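Local coordinates for protein beta-glucanase (Bacteroides thetaiotaomicron, PDB 6EUG) that probably hydrolyses beta-1,3-linked galactose in arabinogalactan through this family 43 glycoside hydrolase domain, a five-bladed beta-propeller that forms one part of a longer protein, at residues A[238-243]-A[247-252]; A[159-164]-A[225-230]; A[216-221]-A[272-277]. All blocks are in the same frame, centred on the assembly; numbering follows the deposited sequence.

Interaction 1: A[238-243]-A[247-252]; sequences QIAELA and LSHTGK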
ATOM      1  N   GLN A 238       1.823 -11.020   0.216  1.00 13.13           N
ATOM      2  CA  GLN A 238       1.404 -11.721  -1.011  1.00 14.17           C
ATOM      3  C   GLN A 238       1.375 -10.767  -2.208  1.00 14.19           C
ATOM      4  O   GLN A 238       1.140  -9.556  -2.030  1.00 13.62           O
ATOM      5  CB  GLN A 238       0.069 -12.470  -0.814  1.00 15.30           C
ATOM      6  CG  GLN A 238       0.161 -13.632   0.177  1.00 16.01           C
ATOM      7  CD  GLN A 238      -1.166 -14.350   0.434  1.00 15.25           C
ATOM      8  OE1 GLN A 238      -2.175 -14.053  -0.231  1.00 14.98           O
ATOM      9  NE2 GLN A 238      -1.185 -15.287   1.419  1.00 15.02           N
ATOM     10  N   ILE A 239       1.683 -11.309  -3.410  1.00 13.72           N
ATOM     11  CA  ILE A 239       1.685 -10.560  -4.678  1.00 15.20           C
ATOM     12  C   ILE A 239       0.779 -11.321  -5.625  1.00 15.44           C
ATOM     13  O   ILE A 239       1.082 -12.481  -5.928  1.00 15.81           O
ATOM     14  CB  ILE A 239       3.092 -10.449  -5.299  1.00 16.50           C
ATOM     15  CG1 ILE A 239       4.066  -9.840  -4.279  1.00 15.73           C
ATOM     16  CG2 ILE A 239       3.051  -9.646  -6.600  1.00 16.38           C
ATOM     17  CD1 ILE A 239       5.492  -9.621  -4.787  1.00 18.65           C
ATOM     18  N   ALA A 240      -0.309 -10.666  -6.062  1.00 14.74           N
ATOM     19  CA  ALA A 240      -1.384 -11.286  -6.876  1.00 17.03           C
ATOM     20  C   ALA A 240      -1.585 -10.558  -8.213  1.00 16.65           C
ATOM     21  O   ALA A 240      -1.815  -9.343  -8.252  1.00 16.16           O
ATOM     22  CB  ALA A 240      -2.689 -11.299  -6.099  1.00 16.05           C
ATOM     23  N   GLU A 241      -1.522 -11.308  -9.305  1.00 17.66           N
ATOM     24  CA  GLU A 241      -1.840 -10.789 -10.629  1.00 17.46           C
ATOM     25  C   GLU A 241      -3.319 -10.343 -10.771  1.00 14.18           C
ATOM     26  O   GLU A 241      -4.236 -11.086 -10.395  1.00 16.07           O
ATOM     27  CB  GLU A 241      -1.512 -11.876 -11.649  1.00 15.51           C
ATOM     28  CG  GLU A 241      -1.674 -11.487 -13.117  1.00 17.79           C
ATOM     29  CD  GLU A 241      -1.571 -12.669 -14.060  1.00 20.54           C
ATOM     30  OE1 GLU A 241      -2.272 -13.704 -13.839  1.00 20.73           O
ATOM     31  OE2 GLU A 241      -0.806 -12.562 -15.044  1.00 26.47           O
ATOM     32  N   LEU A 242      -3.541  -9.188 -11.392  1.00 14.03           N
ATOM     33  CA  LEU A 242      -4.888  -8.703 -11.759  1.00 14.63           C
ATOM     34  C   LEU A 242      -5.286  -9.129 -13.193  1.00 15.91           C
ATOM     35  O   LEU A 242      -4.429  -9.315 -14.078  1.00 17.27           O
ATOM     36  CB  LEU A 242      -4.945  -7.178 -11.627  1.00 14.91           C
ATOM     37  CG  LEU A 242      -4.747  -6.645 -10.193  1.00 16.10           C
ATOM     38  CD1 LEU A 242      -4.915  -5.135 -10.188  1.00 17.76           C
ATOM     39  CD2 LEU A 242      -5.674  -7.289  -9.163  1.00 19.51           C
ATOM     40  N   ALA A 243      -6.593  -9.278 -13.400  1.00 16.30           N
ATOM     41  CA  ALA A 243      -7.199  -9.457 -14.724  1.00 18.90           C
ATOM     42  C   ALA A 243      -6.903  -8.300 -15.666  1.00 17.93           C
ATOM     43  O   ALA A 243      -6.475  -7.245 -15.216  1.00 16.08           O
ATOM     44  CB  ALA A 243      -8.713  -9.597 -14.574  1.00 20.10           C
ATOM     45  N   LEU A 247      -9.966  -5.206 -12.664  1.00 14.75           N
ATOM     46  CA  LEU A 247     -11.099  -5.165 -11.720  1.00 16.17           C
ATOM     47  C   LEU A 247     -11.255  -6.407 -10.849  1.00 16.58           C
ATOM     48  O   LEU A 247     -12.102  -6.405  -9.956  1.00 16.94           O
ATOM     49  CB  LEU A 247     -12.436  -4.903 -12.471  1.00 16.83           C
ATOM     50  CG  LEU A 247     -12.465  -3.657 -13.330  1.00 17.53           C
ATOM     51  CD1 LEU A 247     -13.839  -3.533 -14.023  1.00 18.66           C
ATOM     52  CD2 LEU A 247     -12.096  -2.384 -12.591  1.00 20.69           C
ATOM     53  N   SER A 248     -10.419  -7.432 -11.066  1.00 15.68           N
ATOM     54  CA  SER A 248     -10.471  -8.668 -10.300  1.00 16.19           C
ATOM     55  C   SER A 248      -9.112  -9.350 -10.344  1.00 15.45           C
ATOM     56  O   SER A 248      -8.226  -8.895 -11.101  1.00 16.80           O
ATOM     57  CB  SER A 248     -11.582  -9.583 -10.841  1.00 17.03           C
ATOM     58  OG  SER A 248     -11.250 -10.107 -12.131  1.00 19.84           O
ATOM     59  N   HIS A 249      -8.962 -10.418  -9.562  1.00 18.10           N
ATOM     60  CA  HIS A 249      -7.708 -11.218  -9.505  1.00 17.14           C
ATOM     61  C   HIS A 249      -7.810 -12.438 -10.430  1.00 20.73           C
ATOM     62  O   HIS A 249      -8.911 -12.957 -10.640  1.00 23.67           O
ATOM     63  CB  HIS A 249      -7.420 -11.686  -8.102  1.00 19.48           C
ATOM     64  CG  HIS A 249      -7.296 -10.585  -7.091  1.00 18.14           C
ATOM     65  ND1 HIS A 249      -8.359 -10.139  -6.334  1.00 17.97           N
ATOM     66  CD2 HIS A 249      -6.226  -9.850  -6.707  1.00 16.81           C
ATOM     67  CE1 HIS A 249      -7.943  -9.165  -5.544  1.00 15.76           C
ATOM     68  NE2 HIS A 249      -6.649  -9.009  -5.716  1.00 17.21           N
ATOM     69  N   THR A 250      -6.680 -12.912 -10.975  1.00 20.89           N
ATOM     70  CA  THR A 250      -6.690 -14.093 -11.872  1.00 19.94           C
ATOM     71  C   THR A 250      -6.603 -15.467 -11.184  1.00 21.54           C
ATOM     72  O   THR A 250      -6.940 -16.480 -11.801  1.00 21.44           O
ATOM     73  CB  THR A 250      -5.531 -14.046 -12.871  1.00 18.97           C
ATOM     74  OG1 THR A 250      -4.300 -14.145 -12.139  1.00 17.98           O
ATOM     75  CG2 THR A 250      -5.574 -12.757 -13.684  1.00 19.74           C
ATOM     76  N   GLY A 251      -6.122 -15.492  -9.938  1.00 19.51           N
ATOM     77  CA  GLY A 251      -5.795 -16.726  -9.225  1.00 18.97           C
ATOM     78  C   GLY A 251      -4.314 -17.015  -9.107  1.00 20.13           C
ATOM     79  O   GLY A 251      -3.914 -17.899  -8.329  1.00 22.62           O
ATOM     80  N   LYS A 252      -3.493 -16.283  -9.866  1.00 17.98           N
ATOM     81  CA  LYS A 252      -2.051 -16.483  -9.861  1.00 16.67           C
ATOM     82  C   LYS A 252      -1.453 -15.521  -8.827  1.00 16.16           C
ATOM     83  O   LYS A 252      -1.653 -14.290  -8.929  1.00 17.11           O
ATOM     84  CB  LYS A 252      -1.470 -16.222 -11.262  1.00 19.09           C
ATOM     85  CG  LYS A 252       0.012 -16.496 -11.398  1.00 21.91           C
ATOM     86  CD  LYS A 252       0.621 -15.958 -12.686  1.00 27.50           C
ATOM     87  CE  LYS A 252       0.038 -16.579 -13.923  1.00 29.60           C
ATOM     88  NZ  LYS A 252       0.981 -16.356 -15.068  1.00 31.00           N
TER
HETATM   89  O   HOH W   1      -4.220 -13.247  -8.641  1.00 18.78           O

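Interaction 2: A[159-164]-A[225-230]; sequences GRVNPG and AYHIYS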
ATOM      1  N   GLY A 159     -13.706  -7.886  -0.961  1.00 16.17           N
ATOM      2  CA  GLY A 159     -13.580  -9.257  -0.513  1.00 16.45           C
ATOM      3  C   GLY A 159     -12.149  -9.585  -0.124  1.00 16.10           C
ATOM      4  O   GLY A 159     -11.229  -8.810  -0.394  1.00 16.46           O
ATOM      5  N   ARG A 160     -11.978 -10.748   0.501  1.00 15.44           N
ATOM      6  CA  ARG A 160     -10.670 -11.373   0.647  1.00 16.00           C
ATOM      7  C   ARG A 160     -10.243 -11.921  -0.736  1.00 15.88           C
ATOM      8  O   ARG A 160     -11.075 -12.037  -1.682  1.00 18.45           O
ATOM      9  CB  ARG A 160     -10.664 -12.445   1.760  1.00 16.72           C
ATOM     10  CG  ARG A 160     -10.810 -11.900   3.188  1.00 17.41           C
ATOM     11  CD  ARG A 160     -10.611 -12.951   4.270  1.00 16.76           C
ATOM     12  NE  ARG A 160     -10.699 -12.332   5.597  1.00 16.90           N
ATOM     13  CZ  ARG A 160     -10.531 -12.952   6.754  1.00 18.13           C
ATOM     14  NH1 ARG A 160     -10.280 -14.244   6.791  1.00 18.39           N
ATOM     15  NH2 ARG A 160     -10.604 -12.274   7.894  1.00 18.85           N
ATOM     16  N   VAL A 161      -8.974 -12.279  -0.854  1.00 16.45           N
ATOM     17  CA  VAL A 161      -8.348 -12.464  -2.169  1.00 15.56           C
ATOM     18  C   VAL A 161      -8.212 -13.929  -2.606  1.00 16.68           C
ATOM     19  O   VAL A 161      -7.681 -14.754  -1.871  1.00 15.76           O
ATOM     20  CB  VAL A 161      -6.971 -11.769  -2.229  1.00 14.77           C
ATOM     21  CG1 VAL A 161      -6.373 -11.860  -3.628  1.00 14.44           C
ATOM     22  CG2 VAL A 161      -7.042 -10.297  -1.767  1.00 16.42           C
ATOM     23  N   ASN A 162      -8.655 -14.214  -3.842  1.00 17.21           N
ATOM     24  CA  ASN A 162      -8.476 -15.515  -4.497  1.00 17.08           C
ATOM     25  C   ASN A 162      -9.038 -16.735  -3.709  1.00 16.75           C
ATOM     26  O   ASN A 162      -8.303 -17.708  -3.472  1.00 16.28           O
ATOM     27  CB  ASN A 162      -6.996 -15.762  -4.890  1.00 19.92           C
ATOM     28  CG  ASN A 162      -6.516 -14.907  -6.063  1.00 19.01           C
ATOM     29  OD1 ASN A 162      -5.394 -14.327  -6.006  1.00 20.89           O
ATOM     30  ND2 ASN A 162      -7.317 -14.819  -7.124  1.00 13.88           N
ATOM     31  N   PRO A 163     -10.327 -16.692  -3.318  1.00 17.17           N
ATOM     32  CA  PRO A 163     -10.923 -17.903  -2.680  1.00 20.39           C
ATOM     33  C   PRO A 163     -10.669 -19.209  -3.454  1.00 20.21           C
ATOM     34  O   PRO A 163     -10.766 -19.226  -4.709  1.00 18.35           O
ATOM     35  CB  PRO A 163     -12.417 -17.551  -2.580  1.00 23.85           C
ATOM     36  CG  PRO A 163     -12.638 -16.500  -3.610  1.00 24.68           C
ATOM     37  CD  PRO A 163     -11.367 -15.687  -3.634  1.00 18.14           C
ATOM     38  N   GLY A 164     -10.252 -20.250  -2.711  1.00 18.97           N
ATOM     39  CA  GLY A 164      -9.993 -21.569  -3.264  1.00 21.80           C
ATOM     40  C   GLY A 164      -8.638 -21.817  -3.940  1.00 21.56           C
ATOM     41  O   GLY A 164      -8.359 -22.965  -4.305  1.00 23.78           O
ATOM     42  N   ALA A 225      -0.924  -5.695 -14.283  1.00 16.37           N
ATOM     43  CA  ALA A 225      -0.949  -5.037 -12.965  1.00 16.12           C
ATOM     44  C   ALA A 225      -0.955  -6.063 -11.821  1.00 15.05           C
ATOM     45  O   ALA A 225      -1.500  -7.153 -11.970  1.00 14.19           O
ATOM     46  CB  ALA A 225      -2.151  -4.097 -12.851  1.00 18.38           C
ATOM     47  N   TYR A 226      -0.378  -5.658 -10.678  1.00 15.25           N
ATOM     48  CA  TYR A 226      -0.234  -6.487  -9.491  1.00 14.59           C
ATOM     49  C   TYR A 226      -0.743  -5.768  -8.239  1.00 14.79           C
ATOM     50  O   TYR A 226      -0.481  -4.559  -8.046  1.00 16.24           O
ATOM     51  CB  TYR A 226       1.230  -6.955  -9.257  1.00 15.51           C
ATOM     52  CG  TYR A 226       1.747  -7.778 -10.451  1.00 13.85           C
ATOM     53  CD1 TYR A 226       2.298  -7.159 -11.565  1.00 13.45           C
ATOM     54  CD2 TYR A 226       1.655  -9.186 -10.460  1.00 13.49           C
ATOM     55  CE1 TYR A 226       2.715  -7.903 -12.669  1.00 14.15           C
ATOM     56  CE2 TYR A 226       2.070  -9.912 -11.549  1.00 14.35           C
ATOM     57  CZ  TYR A 226       2.610  -9.272 -12.642  1.00 15.40           C
ATOM     58  OH  TYR A 226       3.022 -10.030 -13.700  1.00 19.39           O
ATOM     59  N   HIS A 227      -1.433  -6.548  -7.413  1.00 13.26           N
ATOM     60  CA  HIS A 227      -1.934  -6.159  -6.064  1.00 12.77           C
ATOM     61  C   HIS A 227      -0.993  -6.814  -5.012  1.00 13.20           C
ATOM     62  O   HIS A 227      -0.881  -8.050  -4.939  1.00 13.77           O
ATOM     63  CB  HIS A 227      -3.395  -6.586  -5.930  1.00 13.88           C
ATOM     64  CG  HIS A 227      -4.020  -6.343  -4.580  1.00 13.55           C
ATOM     65  ND1 HIS A 227      -4.953  -7.200  -4.030  1.00 14.37           N
ATOM     66  CD2 HIS A 227      -3.840  -5.352  -3.678  1.00 13.80           C
ATOM     67  CE1 HIS A 227      -5.325  -6.734  -2.847  1.00 15.42           C
ATOM     68  NE2 HIS A 227      -4.655  -5.615  -2.610  1.00 15.73           N
ATOM     69  N   ILE A 228      -0.322  -5.967  -4.237  1.00 12.32           N
ATOM     70  CA  ILE A 228       0.710  -6.362  -3.271  1.00 11.31           C
ATOM     71  C   ILE A 228       0.125  -6.049  -1.887  1.00 11.93           C
ATOM     72  O   ILE A 228      -0.287  -4.914  -1.646  1.00 13.52           O
ATOM     73  CB  ILE A 228       2.025  -5.609  -3.484  1.00 12.38           C
ATOM     74  CG1 ILE A 228       2.618  -5.981  -4.867  1.00 15.50           C
ATOM     75  CG2 ILE A 228       3.040  -6.014  -2.413  1.00 13.19           C
ATOM     76  CD1 ILE A 228       3.635  -5.045  -5.427  1.00 23.04           C
ATOM     77  N   TYR A 229       0.052  -7.026  -1.002  1.00 11.93           N
ATOM     78  CA  TYR A 229      -0.630  -6.797   0.299  1.00 12.28           C
ATOM     79  C   TYR A 229      -0.113  -7.620   1.470  1.00 13.78           C
ATOM     80  O   TYR A 229       0.417  -8.711   1.278  1.00 14.26           O
ATOM     81  CB  TYR A 229      -2.158  -7.001   0.138  1.00 13.05           C
ATOM     82  CG  TYR A 229      -2.507  -8.392  -0.431  1.00 13.65           C
ATOM     83  CD1 TYR A 229      -2.469  -8.641  -1.825  1.00 12.66           C
ATOM     84  CD2 TYR A 229      -2.787  -9.488   0.419  1.00 14.08           C
ATOM     85  CE1 TYR A 229      -2.745  -9.900  -2.325  1.00 13.71           C
ATOM     86  CE2 TYR A 229      -3.067 -10.747  -0.082  1.00 14.56           C
ATOM     87  CZ  TYR A 229      -2.997 -10.973  -1.454  1.00 15.73           C
ATOM     88  OH  TYR A 229      -3.231 -12.238  -1.945  1.00 15.37           O
ATOM     89  N   SER A 230      -0.305  -7.082   2.684  0.50 14.52           N
ATOM     90  CA  SER A 230      -0.006  -7.795   3.911  0.50 14.70           C
ATOM     91  C   SER A 230      -1.170  -8.779   4.187  0.50 14.36           C
ATOM     92  O   SER A 230      -2.336  -8.386   4.241  0.50 13.59           O
ATOM     93  CB  SER A 230       0.200  -6.818   5.077  0.50 16.58           C
ATOM     94  OG  SER A 230       1.243  -5.886   4.800  0.50 15.32           O
TER
HETATM   95  O   HOH W   2      -4.237 -14.323  -3.311  1.00 19.06           O

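Interaction 3: A[216-221]-A[272-277]; sequences TLFVDD and GTYWMI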
ATOM      1  N   THR A 216      -0.591  -2.071  -1.892  1.00 12.55           N
ATOM      2  CA  THR A 216      -0.326  -1.188  -2.976  1.00 14.05           C
ATOM      3  C   THR A 216      -0.595  -1.881  -4.315  1.00 14.28           C
ATOM      4  O   THR A 216      -1.051  -3.045  -4.352  1.00 13.68           O
ATOM      5  CB  THR A 216       1.076  -0.579  -2.883  1.00 14.81           C
ATOM      6  OG1 THR A 216       1.183   0.547  -3.770  1.00 14.96           O
ATOM      7  CG2 THR A 216       2.193  -1.615  -3.191  1.00 14.35           C
ATOM      8  N   LEU A 217      -0.374  -1.114  -5.380  1.00 14.33           N
ATOM      9  CA  LEU A 217      -0.541  -1.558  -6.787  1.00 13.03           C
ATOM     10  C   LEU A 217       0.686  -1.239  -7.596  1.00 14.51           C
ATOM     11  O   LEU A 217       1.364  -0.236  -7.324  1.00 17.05           O
ATOM     12  CB  LEU A 217      -1.744  -0.855  -7.452  1.00 13.55           C
ATOM     13  CG  LEU A 217      -3.143  -1.047  -6.851  1.00 13.93           C
ATOM     14  CD1 LEU A 217      -4.202  -0.134  -7.511  1.00 14.15           C
ATOM     15  CD2 LEU A 217      -3.607  -2.499  -6.909  1.00 15.47           C
ATOM     16  N   PHE A 218       0.932  -2.037  -8.640  1.00 13.25           N
ATOM     17  CA  PHE A 218       2.020  -1.742  -9.583  1.00 14.00           C
ATOM     18  C   PHE A 218       1.659  -2.199 -10.986  1.00 12.98           C
ATOM     19  O   PHE A 218       1.244  -3.346 -11.157  1.00 13.66           O
ATOM     20  CB  PHE A 218       3.360  -2.393  -9.164  1.00 15.93           C
ATOM     21  CG  PHE A 218       4.534  -1.958 -10.028  1.00 15.19           C
ATOM     22  CD1 PHE A 218       5.080  -0.690  -9.888  1.00 16.87           C
ATOM     23  CD2 PHE A 218       5.052  -2.788 -10.997  1.00 17.68           C
ATOM     24  CE1 PHE A 218       6.127  -0.270 -10.685  1.00 17.99           C
ATOM     25  CE2 PHE A 218       6.108  -2.376 -11.802  1.00 16.10           C
ATOM     26  CZ  PHE A 218       6.650  -1.118 -11.651  1.00 18.21           C
ATOM     27  N   VAL A 219       1.792  -1.289 -11.960  1.00 13.12           N
ATOM     28  CA  VAL A 219       1.638  -1.625 -13.387  1.00 13.45           C
ATOM     29  C   VAL A 219       3.024  -1.902 -14.023  1.00 14.89           C
ATOM     30  O   VAL A 219       3.909  -1.017 -14.093  1.00 14.25           O
ATOM     31  CB  VAL A 219       0.919  -0.514 -14.203  1.00 15.12           C
ATOM     32  CG1 VAL A 219       0.766  -0.954 -15.675  1.00 17.12           C
ATOM     33  CG2 VAL A 219      -0.437  -0.164 -13.619  1.00 17.43           C
ATOM     34  N   ASP A 220       3.197  -3.121 -14.480  1.00 16.04           N
ATOM     35  CA  ASP A 220       4.476  -3.557 -15.066  1.00 17.65           C
ATOM     36  C   ASP A 220       4.591  -3.146 -16.547  1.00 17.46           C
ATOM     37  O   ASP A 220       3.636  -2.614 -17.158  1.00 16.21           O
ATOM     38  CB  ASP A 220       4.605  -5.070 -14.869  1.00 17.92           C
ATOM     39  CG  ASP A 220       6.050  -5.558 -14.746  1.00 19.28           C
ATOM     40  OD1 ASP A 220       7.019  -4.777 -14.882  1.00 20.10           O
ATOM     41  OD2 ASP A 220       6.196  -6.787 -14.601  1.00 21.17           O
ATOM     42  N   ASP A 221       5.772  -3.354 -17.115  1.00 17.80           N
ATOM     43  CA  ASP A 221       6.072  -2.884 -18.471  1.00 20.63           C
ATOM     44  C   ASP A 221       5.337  -3.641 -19.592  1.00 19.79           C
ATOM     45  O   ASP A 221       5.173  -3.101 -20.694  1.00 24.65           O
ATOM     46  CB  ASP A 221       7.603  -2.735 -18.692  1.00 24.15           C
ATOM     47  CG  ASP A 221       8.389  -3.970 -18.332  1.00 22.80           C
ATOM     48  OD1 ASP A 221       7.773  -5.055 -18.097  1.00 26.80           O
ATOM     49  OD2 ASP A 221       9.630  -3.858 -18.277  1.00 19.63           O
ATOM     50  N   GLY A 272      15.267  -3.142 -15.156  1.00 17.11           N
ATOM     51  CA  GLY A 272      14.990  -4.570 -14.986  1.00 17.01           C
ATOM     52  C   GLY A 272      14.745  -5.140 -13.605  1.00 15.79           C
ATOM     53  O   GLY A 272      14.240  -6.281 -13.495  1.00 16.82           O
ATOM     54  N   THR A 273      15.101  -4.377 -12.572  1.00 15.46           N
ATOM     55  CA  THR A 273      15.109  -4.861 -11.199  1.00 15.78           C
ATOM     56  C   THR A 273      13.972  -4.217 -10.397  1.00 15.19           C
ATOM     57  O   THR A 273      13.726  -2.997 -10.507  1.00 14.48           O
ATOM     58  CB  THR A 273      16.446  -4.548 -10.506  1.00 17.25           C
ATOM     59  OG1 THR A 273      17.498  -5.194 -11.223  1.00 19.83           O
ATOM     60  CG2 THR A 273      16.429  -4.996  -9.057  1.00 16.34           C
ATOM     61  N   TYR A 274      13.268  -5.065  -9.654  1.00 13.48           N
ATOM     62  CA  TYR A 274      12.186  -4.635  -8.743  1.00 13.94           C
ATOM     63  C   TYR A 274      12.757  -4.320  -7.350  1.00 13.89           C
ATOM     64  O   TYR A 274      13.580  -5.091  -6.783  1.00 15.66           O
ATOM     65  CB  TYR A 274      11.092  -5.709  -8.657  1.00 14.23           C
ATOM     66  CG  TYR A 274      10.429  -6.012  -9.983  1.00 14.23           C
ATOM     67  CD1 TYR A 274      11.007  -6.931 -10.864  1.00 15.17           C
ATOM     68  CD2 TYR A 274       9.284  -5.335 -10.402  1.00 16.24           C
ATOM     69  CE1 TYR A 274      10.437  -7.220 -12.078  1.00 16.88           C
ATOM     70  CE2 TYR A 274       8.710  -5.617 -11.642  1.00 19.69           C
ATOM     71  CZ  TYR A 274       9.311  -6.545 -12.485  1.00 18.24           C
ATOM     72  OH  TYR A 274       8.831  -6.863 -13.766  1.00 19.27           O
ATOM     73  N   TRP A 275      12.286  -3.208  -6.784  1.00 13.64           N
ATOM     74  CA  TRP A 275      12.711  -2.726  -5.458  1.00 12.32           C
ATOM     75  C   TRP A 275      11.464  -2.392  -4.638  1.00 14.77           C
ATOM     76  O   TRP A 275      10.610  -1.568  -5.070  1.00 17.36           O
ATOM     77  CB  TRP A 275      13.571  -1.453  -5.564  1.00 13.44           C
ATOM     78  CG  TRP A 275      14.881  -1.617  -6.308  1.00 15.17           C
ATOM     79  CD1 TRP A 275      15.154  -1.171  -7.588  1.00 16.72           C
ATOM     80  CD2 TRP A 275      16.085  -2.267  -5.854  1.00 16.57           C
ATOM     81  NE1 TRP A 275      16.438  -1.521  -7.962  1.00 17.27           N
ATOM     82  CE2 TRP A 275      17.037  -2.181  -6.924  1.00 16.80           C
ATOM     83  CE3 TRP A 275      16.459  -2.909  -4.669  1.00 16.74           C
ATOM     84  CZ2 TRP A 275      18.328  -2.686  -6.818  1.00 18.87           C
ATOM     85  CZ3 TRP A 275      17.761  -3.436  -4.570  1.00 16.30           C
ATOM     86  CH2 TRP A 275      18.675  -3.311  -5.646  1.00 18.42           C
ATOM     87  N   MET A 276      11.355  -2.968  -3.450  1.00 14.90           N
ATOM     88  CA  MET A 276      10.211  -2.686  -2.566  1.00 13.87           C
ATOM     89  C   MET A 276      10.708  -2.263  -1.173  1.00 13.61           C
ATOM     90  O   MET A 276      11.624  -2.882  -0.607  1.00 15.78           O
ATOM     91  CB  MET A 276       9.317  -3.935  -2.461  1.00 16.24           C
ATOM     92  CG  MET A 276       8.052  -3.762  -1.647  1.00 16.03           C
ATOM     93  SD  MET A 276       6.686  -4.869  -2.077  1.00 21.60           S
ATOM     94  CE  MET A 276       7.402  -6.514  -2.166  1.00 21.79           C
ATOM     95  N   ILE A 277      10.091  -1.219  -0.633  1.00 13.76           N
ATOM     96  CA  ILE A 277      10.365  -0.734   0.738  1.00 10.63           C
ATOM     97  C   ILE A 277       9.139  -1.016   1.586  1.00 13.65           C
ATOM     98  O   ILE A 277       8.007  -0.720   1.174  1.00 14.94           O
ATOM     99  CB  ILE A 277      10.790   0.766   0.800  1.00 11.12           C
ATOM    100  CG1 ILE A 277      12.093   0.965   0.010  1.00 14.45           C
ATOM    101  CG2 ILE A 277      10.905   1.257   2.247  1.00 14.38           C
ATOM    102  CD1 ILE A 277      12.575   2.402  -0.130  1.00 14.35           C
TER

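Interaction 1: A[238-243]-A[247-252]
Glu241 and Thr250 are joined twice across this antiparallel pairing, once by backbone and once by side chains. Among the backbone bonds, Thr250 N donates to Glu241 O (3.1 Å), Ala243 N to Ser248 O (2.8 Å, 169° at the hydrogen) and Glu241 N to Lys252 O (3.0 Å). Leu242 and His249 form a non-hydrogen-bonded pair. A water meets Glu241 O and Lys252 O and accepts a hydrogen bond from Gly251 N, filling in where the chain corners.

The extended Glu241 side chain (CG anti to the backbone N, chi1 -175°) crosses that of Thr250 at about a right angle. Thr250 OG1 donates to the anti lone pair of Glu241 OE1 (2.7 Å) and accepts from Lys252 N (3.2 Å), closing an ST turn. Glu241 OE2 forms a salt bridge with Lys224, whereas Lys252 NZ stops 4.2 Å from Glu241 OE2, too far for an ion pair.

In the apolar part, Leu242 CD2 lies 3.6 Å from His249 CD2, the two side chains pointing the same way; His249 NE2 is hydrogen-bonded to His227 ND1.

Strand 236-242 is flanked by strands 225-231 and 252-256 of its blade, while Trp126 of strand 122-130 packs against Leu242 and His249.

Interaction 2: A[159-164]-A[225-230]
The backbones of Val161 and His227 approach no closer than 9.8 Å between CA atoms, so the irregular segment 159-164 meets strand residues 225-230 through side chains and a water. Val161 is the residue that reaches across, its side chain set against two rings presented by alternate residues of the strand.

Its two methyl groups divide the work. CG2 sits over one face of the Tyr229 ring, 4.1 Å above the plane and displaced toward the rim, and the same methyl comes to the edge of the imidazole, with Val161 CG2 4.1 Å from His227 CE1. CG1, held anti to the valine N (chi1 -175°), lies nearer the end of the phenol, 3.6 Å from Tyr229 OH. Within the strand one edge atom of the phenol, Tyr229 CD1, stands 3.5 Å above the centre of the His227 ring. The tyrosine has its CG placed between its own N and carbonyl carbon (chi1 56°), which brings that edge of the ring over His227.

Polar groups border this apolar patch. A water donates to both Asn162 OD1 (2.9 Å) and Tyr229 OH (2.7 Å), bridging the segments beside the valine. Tyr229 OH is also hydrogen-bonded to Gln238 OE1, and the water and the glutamine together tether the end of the ring. His227 ND1 is bonded to His249 NE2, and the His249 side chain in turn touches Val161 and Asn162.

The arrangement is an interblade contact of the five-bladed beta-propeller of family 43: the loop leaving the last strand of one blade, 154-159, lies against the second strand of the next. The bound glucoimidazole is about 11 Å from the Tyr229 side chain, so the contact lies outside the ligand-lining shell.

Interaction 3: A[216-221]-A[272-277]
Phe218 and Tyr274 meet obliquely, Phe218 CE2 lying 4.2 Å from Tyr274 CE2. This phenyl atom comes to the edge of the tyrosine ring near its plane, as does Asp220 OD1.

The polar link is a hydrogen bond from Tyr274 OH to Asp220 OD2 (2.8 Å). It arrives on the syn side of the carboxylate oxygen, 20° out of the carboxylate plane, and the carboxylate is turned 72° from the phenol ring. Asp220 CG lies roughly anti to its own N (chi1 -150°), which carries the acid across to the hydroxyl. A weak bond from Asp221 N to Asp220 OD1 (2.9 Å) adds a local restraint. Lys269 NZ is also hydrogen-bonded to Tyr274 OH and forms a salt bridge with Asp221, which would probably offset some of the negative charge of the two neighbouring acids.

Strand 215-219 is the first of its blade and 273-279 the second of the following one. Strand 265-270, the neighbour of 273-279 in that blade, also meets Phe218 through Ile267 and Lys269, while Leu217 and Val219 pack on strand 108-117 of the preceding blade.

Overall arrangement
All three contacts involve the blade built from strands 215-219, 225-231, 236-242 and 252-256. Interaction 1 joins its third strand to the connection leading into its outermost strand, 252-256, whereas interaction 2 joins the blade to the preceding one and interaction 3 to the following one. Interactions 1 and 2 are about 6 Å apart between centres and touch, for strands 225-231 and 236-242 are neighbours; interaction 3 is, centre to centre, about 15 Å from interaction 1 and 16 Å from interaction 2. Along the chain, interaction 2 closes before interaction 1 opens, interaction 1 is nested within interaction 3, and interactions 2 and 3 cross. One blade is thus tied to both its neighbours in the propeller around the glucoimidazole pocket.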